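Local coordinates for uncharacterized protein (Staphylococcus aureus subsp. aureus, PDB 3H04) that is of unknown function but has an alpha/beta-hydrolase fold related to feruloyl esterases, with an apparent Ser-His-Asp triad consistent with hydrolase activity, at residues C77-E80 against D81-S85; L111-A114 against R115-I119; S66-L70 against P71-L75. All blocks are in the same frame, centred on the assembly; numbering follows the deposited sequence.

Interaction 1. Residues C77-E80 against D81-S85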
loop_
_atom_site.group_PDB
_atom_site.type_symbol
_atom_site.label_atom_id
_atom_site.label_comp_id
_atom_site.label_asym_id
_atom_site.label_seq_id
_atom_site.Cartn_x
_atom_site.Cartn_y
_atom_site.Cartn_z
ATOM N N CYS A 77 -11.491 -0.614 10.203
ATOM C CA CYS A 77 -11.064 -1.996 10.345
ATOM C C CYS A 77 -9.729 -2.313 9.617
ATOM O O CYS A 77 -8.906 -3.022 10.176
ATOM C CB CYS A 77 -12.170 -2.897 9.884
ATOM S SG CYS A 77 -11.871 -4.661 10.135
ATOM N N ILE A 78 -9.547 -1.808 8.379
ATOM C CA ILE A 78 -8.314 -1.977 7.650
ATOM C C ILE A 78 -7.108 -1.459 8.469
ATOM O O ILE A 78 -6.105 -2.155 8.649
ATOM C CB ILE A 78 -8.386 -1.292 6.259
ATOM C CG1 ILE A 78 -9.405 -2.047 5.362
ATOM C CG2 ILE A 78 -6.903 -1.171 5.620
ATOM C CD1 ILE A 78 -9.488 -1.523 3.920
ATOM N N ILE A 79 -7.238 -0.243 8.985
ATOM C CA ILE A 79 -6.182 0.385 9.752
ATOM C C ILE A 79 -5.910 -0.423 11.012
ATOM O O ILE A 79 -4.748 -0.651 11.384
ATOM C CB ILE A 79 -6.520 1.837 10.065
ATOM C CG1 ILE A 79 -6.543 2.621 8.722
ATOM C CG2 ILE A 79 -5.511 2.449 11.071
ATOM C CD1 ILE A 79 -7.057 4.049 8.856
ATOM N N GLU A 80 -6.970 -0.918 11.634
ATOM C CA GLU A 80 -6.789 -1.767 12.821
ATOM C C GLU A 80 -6.046 -3.068 12.476
ATOM O O GLU A 80 -5.174 -3.486 13.207
ATOM C CB GLU A 80 -8.134 -2.075 13.517
ATOM C CG GLU A 80 -8.615 -0.934 14.367
ATOM C CD GLU A 80 -9.993 -1.149 14.996
ATOM O OE1 GLU A 80 -10.537 -2.297 14.943
ATOM O OE2 GLU A 80 -10.511 -0.136 15.554
ATOM N N ASP A 81 -6.402 -3.705 11.357
ATOM C CA ASP A 81 -5.717 -4.943 10.926
ATOM C C ASP A 81 -4.249 -4.682 10.599
ATOM O O ASP A 81 -3.365 -5.454 10.942
ATOM C CB ASP A 81 -6.417 -5.545 9.664
ATOM C CG ASP A 81 -7.756 -6.260 9.969
ATOM O OD1 ASP A 81 -8.158 -6.370 11.162
ATOM O OD2 ASP A 81 -8.407 -6.736 8.982
ATOM N N VAL A 82 -3.998 -3.634 9.821
ATOM C CA VAL A 82 -2.650 -3.264 9.428
ATOM C C VAL A 82 -1.743 -3.020 10.672
ATOM O O VAL A 82 -0.632 -3.537 10.767
ATOM C CB VAL A 82 -2.707 -2.014 8.484
ATOM C CG1 VAL A 82 -1.325 -1.376 8.354
ATOM C CG2 VAL A 82 -3.310 -2.430 7.094
ATOM N N TYR A 83 -2.229 -2.247 11.632
ATOM C CA TYR A 83 -1.448 -1.948 12.832
ATOM C C TYR A 83 -1.296 -3.187 13.741
ATOM O O TYR A 83 -0.274 -3.350 14.376
ATOM C CB TYR A 83 -2.079 -0.783 13.601
ATOM C CG TYR A 83 -1.997 0.612 12.973
ATOM C CD1 TYR A 83 -1.656 0.814 11.637
ATOM C CD2 TYR A 83 -2.320 1.738 13.740
ATOM C CE1 TYR A 83 -1.586 2.123 11.104
ATOM C CE2 TYR A 83 -2.298 3.001 13.223
ATOM C CZ TYR A 83 -1.904 3.203 11.920
ATOM O OH TYR A 83 -1.877 4.460 11.417
ATOM N N ALA A 84 -2.301 -4.068 13.790
ATOM C CA ALA A 84 -2.178 -5.313 14.587
ATOM C C ALA A 84 -1.111 -6.198 13.926
ATOM O O ALA A 84 -0.286 -6.760 14.604
ATOM C CB ALA A 84 -3.494 -6.053 14.701
ATOM N N SER A 85 -1.078 -6.244 12.594
ATOM C CA SER A 85 -0.085 -7.055 11.900
ATOM C C SER A 85 1.283 -6.392 12.024
ATOM O O SER A 85 2.278 -7.050 12.382
ATOM C CB SER A 85 -0.471 -7.308 10.433
ATOM O OG SER A 85 -1.756 -7.951 10.362
#
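The methyl CG2 of Ile79 sits squarely over the ring of Tyr83, one turn further along helix 75-91 of the alpha/beta-hydrolase fold. This is a CH-pi contact: CG2 is 3.8 Å from the ring centroid of Tyr83 and only 13° off the ring normal. The two side chains run side by side in the same direction. In Ile79 the CG1 branch stands anti to the carbonyl carbon (chi1 -66°), which leaves CG2 anti to the backbone N and turned along the helix, over the ring. A beta-branched residue suits the place, since one branch can meet the ring while the other continues outward. Both residues pack on Leu112 of helix 105-116, and the hydroxyl of Tyr83 probably bonds to Asp116 there, so the phenol combines an apolar face with a polar end.

Nearby, Ile78 and Val82 meet at a slant through their methyls, CG2 of Ile78 lying 4.1 Å from CG2 of Val82. These beta-branched chains fit the buried face, Ile78 touching Leu109 and Val82 touching Ile113 of helix 105-116.

Asp81 takes a different course: its carboxylate folds back beside Cys77 and forms a salt bridge with Arg68, a charged partner that suits an acid buried here. Beneath the side chains the i to i+4 bonds are regular; the straightest runs from Val82 N to Ile78 O, at 2.8 Å and 171°.

Interaction 2. Residues L111-A114 against R115-I119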
loop_
_atom_site.group_PDB
_atom_site.type_symbol
_atom_site.label_atom_id
_atom_site.label_comp_id
_atom_site.label_asym_id
_atom_site.label_seq_id
_atom_site.Cartn_x
_atom_site.Cartn_y
_atom_site.Cartn_z
ATOM N N LEU A 111 2.371 4.764 4.893
ATOM C CA LEU A 111 2.605 6.104 5.410
ATOM C C LEU A 111 1.877 6.344 6.716
ATOM O O LEU A 111 2.423 7.067 7.566
ATOM C CB LEU A 111 2.234 7.161 4.387
ATOM C CG LEU A 111 3.197 7.285 3.183
ATOM C CD1 LEU A 111 2.395 7.864 1.988
ATOM C CD2 LEU A 111 4.420 8.149 3.526
ATOM N N LEU A 112 0.657 5.789 6.883
ATOM C CA LEU A 112 -0.048 5.889 8.192
ATOM C C LEU A 112 0.778 5.234 9.320
ATOM O O LEU A 112 0.933 5.788 10.472
ATOM C CB LEU A 112 -1.456 5.287 8.125
ATOM C CG LEU A 112 -2.469 5.998 7.189
ATOM C CD1 LEU A 112 -3.879 5.341 7.206
ATOM C CD2 LEU A 112 -2.564 7.508 7.573
ATOM N N ILE A 113 1.311 4.058 9.017
ATOM C CA ILE A 113 2.196 3.371 9.958
ATOM C C ILE A 113 3.392 4.300 10.303
ATOM O O ILE A 113 3.692 4.522 11.478
ATOM C CB ILE A 113 2.754 2.055 9.421
ATOM C CG1 ILE A 113 1.682 0.931 9.365
ATOM C CG2 ILE A 113 3.907 1.605 10.368
ATOM C CD1 ILE A 113 2.093 -0.321 8.539
ATOM N N ALA A 114 4.029 4.873 9.286
ATOM C CA ALA A 114 5.127 5.816 9.494
ATOM C C ALA A 114 4.778 7.013 10.390
ATOM O O ALA A 114 5.644 7.504 11.093
ATOM C CB ALA A 114 5.740 6.304 8.121
ATOM N N ARG A 115 3.528 7.476 10.372
ATOM C CA ARG A 115 3.124 8.552 11.266
ATOM C C ARG A 115 2.888 8.032 12.688
ATOM O O ARG A 115 3.222 8.706 13.651
ATOM C CB ARG A 115 1.854 9.237 10.728
ATOM C CG ARG A 115 1.370 10.431 11.550
ATOM C CD ARG A 115 -0.059 10.815 11.212
ATOM N NE ARG A 115 -1.010 9.720 11.450
ATOM C CZ ARG A 115 -2.248 9.717 10.994
ATOM N NH1 ARG A 115 -2.700 10.781 10.318
ATOM N NH2 ARG A 115 -3.043 8.700 11.229
ATOM N N ASP A 116 2.295 6.840 12.817
ATOM C CA ASP A 116 1.771 6.370 14.105
ATOM C C ASP A 116 2.676 5.384 14.868
ATOM O O ASP A 116 2.323 4.922 15.950
ATOM C CB ASP A 116 0.379 5.761 13.891
ATOM C CG ASP A 116 -0.643 6.796 13.448
ATOM O OD1 ASP A 116 -0.427 8.006 13.684
ATOM O OD2 ASP A 116 -1.667 6.419 12.870
ATOM N N ARG A 117 3.795 5.016 14.265
ATOM C CA ARG A 117 4.742 4.098 14.876
ATOM C C ARG A 117 6.095 4.702 14.577
ATOM O O ARG A 117 6.178 5.642 13.792
ATOM C CB ARG A 117 4.644 2.736 14.242
ATOM C CG ARG A 117 3.282 2.001 14.459
ATOM C CD ARG A 117 3.106 1.673 15.928
ATOM N NE ARG A 117 1.902 0.901 16.217
ATOM C CZ ARG A 117 0.703 1.424 16.446
ATOM N NH1 ARG A 117 0.526 2.745 16.429
ATOM N NH2 ARG A 117 -0.340 0.626 16.711
ATOM N N ASP A 118 7.151 4.144 15.137
ATOM C CA ASP A 118 8.473 4.668 14.915
ATOM C C ASP A 118 9.225 3.711 14.013
ATOM O O ASP A 118 9.536 2.599 14.421
ATOM C CB ASP A 118 9.186 4.855 16.264
ATOM C CG ASP A 118 8.609 6.019 17.062
ATOM O OD1 ASP A 118 8.351 7.103 16.451
ATOM O OD2 ASP A 118 8.363 5.831 18.283
ATOM N N ILE A 119 9.439 4.104 12.759
ATOM C CA ILE A 119 10.129 3.247 11.779
ATOM C C ILE A 119 11.263 3.999 11.108
ATOM O O ILE A 119 11.375 5.206 11.258
ATOM C CB ILE A 119 9.141 2.673 10.718
ATOM C CG1 ILE A 119 8.684 3.720 9.724
ATOM C CG2 ILE A 119 7.930 1.971 11.439
ATOM C CD1 ILE A 119 7.697 3.196 8.713
HETATM O O HOH W 1 8.208 6.616 11.976
#
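Apolar contacts join Ala114 and Ile113 to Ile119 where the chain leaves the helix. CD1 of Ile119 reaches CB of Ala114 at 3.7 Å, while CG2 of Ile119 faces CG2 of Ile113 at 4.2 Å. Ile119 has CG1 between its backbone N and carbonyl carbon (chi1 73°), and with that branch extended, CD1 arrives over Ala114, whose single methyl it meets. The methyl CD2 of Leu112 meets a charged group instead, lying 3.8 Å above the guanidinium plane of Arg115, toward its rim.

These residues end helix 105-116 in a beta-alpha-beta unit, between strands 98-103 and 121-125. The backbone bonding weakens toward the exit: Asp116 N still reaches Leu112 O at 2.9 Å, but the bonds to Ile113 O from Asp116 N and Arg117 N are weak. A water accepts from Ile119 N and donates to Ala114 O.

The charged groups pair with one another and with neighbours. Arg115 grips Asp116 side-on in a salt bridge, NE meeting OD1 from above the carboxylate plane and NH2 reaching OD2 at 3.1 Å; Tyr83 is probably another partner of OD2. Ser197 O and Lys198 O also hold Arg115. Arg117 NH1 donates to Asp116 O at 2.9 Å, and its NE pairs with Asp87.

Interaction 3. Residues S66-L70 against P71-L75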
loop_
_atom_site.group_PDB
_atom_site.type_symbol
_atom_site.label_atom_id
_atom_site.label_comp_id
_atom_site.label_asym_id
_atom_site.label_seq_id
_atom_site.Cartn_x
_atom_site.Cartn_y
_atom_site.Cartn_z
ATOM N N SER A 66 -1.306 -8.929 5.560
ATOM C CA SER A 66 -2.672 -8.975 5.049
ATOM C C SER A 66 -3.588 -8.128 5.903
ATOM O O SER A 66 -3.289 -7.867 7.085
ATOM C CB SER A 66 -3.146 -10.421 4.993
ATOM O OG SER A 66 -2.349 -11.106 4.003
ATOM N N TYR A 67 -4.680 -7.663 5.288
ATOM C CA TYR A 67 -5.719 -6.929 5.998
ATOM C C TYR A 67 -7.049 -7.258 5.321
ATOM O O TYR A 67 -7.063 -7.609 4.148
ATOM C CB TYR A 67 -5.454 -5.414 5.947
ATOM C CG TYR A 67 -5.242 -4.899 4.558
ATOM C CD1 TYR A 67 -6.324 -4.452 3.793
ATOM C CD2 TYR A 67 -3.982 -4.836 3.996
ATOM C CE1 TYR A 67 -6.129 -3.972 2.495
ATOM C CE2 TYR A 67 -3.774 -4.340 2.702
ATOM C CZ TYR A 67 -4.864 -3.910 1.975
ATOM O OH TYR A 67 -4.685 -3.477 0.701
ATOM N N ARG A 68 -8.149 -7.107 6.060
ATOM C CA ARG A 68 -9.485 -7.329 5.495
ATOM C C ARG A 68 -9.833 -6.213 4.497
ATOM O O ARG A 68 -9.494 -5.052 4.666
ATOM C CB ARG A 68 -10.505 -7.510 6.627
ATOM C CG ARG A 68 -10.429 -8.910 7.266
ATOM C CD ARG A 68 -11.297 -9.023 8.519
ATOM N NE ARG A 68 -10.705 -8.351 9.668
ATOM C CZ ARG A 68 -11.249 -8.373 10.881
ATOM N NH1 ARG A 68 -12.416 -9.002 11.087
ATOM N NH2 ARG A 68 -10.652 -7.763 11.878
ATOM N N LEU A 69 -10.484 -6.573 3.411
ATOM C CA LEU A 69 -10.766 -5.623 2.369
ATOM C C LEU A 69 -12.101 -4.916 2.487
ATOM O O LEU A 69 -13.086 -5.461 3.048
ATOM C CB LEU A 69 -10.704 -6.357 1.030
ATOM C CG LEU A 69 -9.386 -7.079 0.725
ATOM C CD1 LEU A 69 -9.526 -8.056 -0.491
ATOM C CD2 LEU A 69 -8.176 -6.143 0.573
ATOM N N LEU A 70 -12.163 -3.718 1.899
ATOM C CA LEU A 70 -13.467 -3.103 1.600
ATOM C C LEU A 70 -14.153 -3.898 0.486
ATOM O O LEU A 70 -13.487 -4.477 -0.336
ATOM C CB LEU A 70 -13.328 -1.655 1.175
ATOM C CG LEU A 70 -12.459 -0.670 1.945
ATOM C CD1 LEU A 70 -12.326 0.526 1.010
ATOM C CD2 LEU A 70 -13.079 -0.302 3.256
ATOM N N PRO A 71 -15.500 -3.905 0.437
ATOM C CA PRO A 71 -16.413 -3.161 1.298
ATOM C C PRO A 71 -16.961 -3.957 2.479
ATOM O O PRO A 71 -17.826 -3.470 3.185
ATOM C CB PRO A 71 -17.543 -2.833 0.328
ATOM C CG PRO A 71 -17.655 -4.102 -0.492
ATOM C CD PRO A 71 -16.196 -4.476 -0.731
ATOM N N GLU A 72 -16.500 -5.178 2.680
ATOM C CA GLU A 72 -17.090 -6.027 3.726
ATOM C C GLU A 72 -16.659 -5.566 5.117
ATOM O O GLU A 72 -17.344 -5.853 6.090
ATOM C CB GLU A 72 -16.720 -7.496 3.562
ATOM C CG GLU A 72 -17.212 -8.107 2.260
ATOM C CD GLU A 72 -16.218 -8.007 1.094
ATOM O OE1 GLU A 72 -15.223 -7.233 1.159
ATOM O OE2 GLU A 72 -16.454 -8.723 0.108
ATOM N N VAL A 73 -15.540 -4.842 5.200
ATOM C CA VAL A 73 -15.188 -4.102 6.428
ATOM C C VAL A 73 -14.961 -2.654 6.030
ATOM O O VAL A 73 -14.928 -2.337 4.828
ATOM C CB VAL A 73 -13.936 -4.643 7.100
ATOM C CG1 VAL A 73 -14.085 -6.177 7.405
ATOM C CG2 VAL A 73 -12.640 -4.283 6.257
ATOM N N SER A 74 -14.826 -1.775 7.020
ATOM C CA SER A 74 -14.552 -0.371 6.752
ATOM C C SER A 74 -13.032 -0.060 6.793
ATOM O O SER A 74 -12.206 -0.875 7.208
ATOM C CB SER A 74 -15.249 0.513 7.796
ATOM O OG SER A 74 -14.486 0.510 9.009
ATOM N N LEU A 75 -12.667 1.149 6.387
ATOM C CA LEU A 75 -11.279 1.578 6.491
ATOM C C LEU A 75 -10.784 1.613 7.956
ATOM O O LEU A 75 -9.601 1.415 8.202
ATOM C CB LEU A 75 -11.069 2.954 5.848
ATOM C CG LEU A 75 -9.678 3.587 5.906
ATOM C CD1 LEU A 75 -8.608 2.721 5.193
ATOM C CD2 LEU A 75 -9.660 4.976 5.283
HETATM O O HOH W 2 -13.428 -8.182 2.918
#
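Leu70 and Val73 make the close-packed side of a turn in the loop that leads from strand 60-65 to helix 75-91 of the alpha/beta-hydrolase fold. A cis peptide before Pro71 reverses the chain sharply, so that CD2 of Leu70 comes 3.2 Å from Val73 O and 3.5 Å from Leu75 N. Leucine serves well here, its branched end lying against the returning backbone and also touching Ile78 and Ile189. Val73 comes at Arg68 at about a right angle, with both methyls, CG1 and CG2, resting against CB of Arg68, each 3.9 Å from it; the arginine thus lends its aliphatic root to the packing, while its guanidinium goes on to a salt bridge with Asp12.

The other side is bridged by weak backbone bonds and by polar groups. Leu69 O receives weak bonds from both Glu72 N and Val73 N, the latter straighter at 156°. Glu72 turns its chain at chi2 (91°), bringing its carboxylate round toward the same carbonyl; Arg172 forms a salt bridge with OE1, and Ser160 N bonds OE2. A water sits between the two acceptors, 2.7 Å from both Glu72 OE1 and Leu69 O.

How the interactions relate
Interactions 3, 1 and 2 follow one another along the chain, and interaction 1 is the middle piece in space as well. Interactions 1 and 2 lie on helices 75-91 and 105-116, which pack together through Val82 against Ile113 and the phenol of Tyr83; interaction 3 is the loop leading into helix 75-91, with Leu70 against Ile78. Interactions 2 and 3 do not meet, their nearest atoms being about 6 Å apart. Each mixes buried and more open residues, interaction 1 including the exposed Glu80. Mid-helix, its backbone bonds are regular; at a helix end, interaction 2 has weakening bonds and a salt bridge within residues 115-119, whereas interactions 1 and 3 share one; interaction 3 turns on a cis proline.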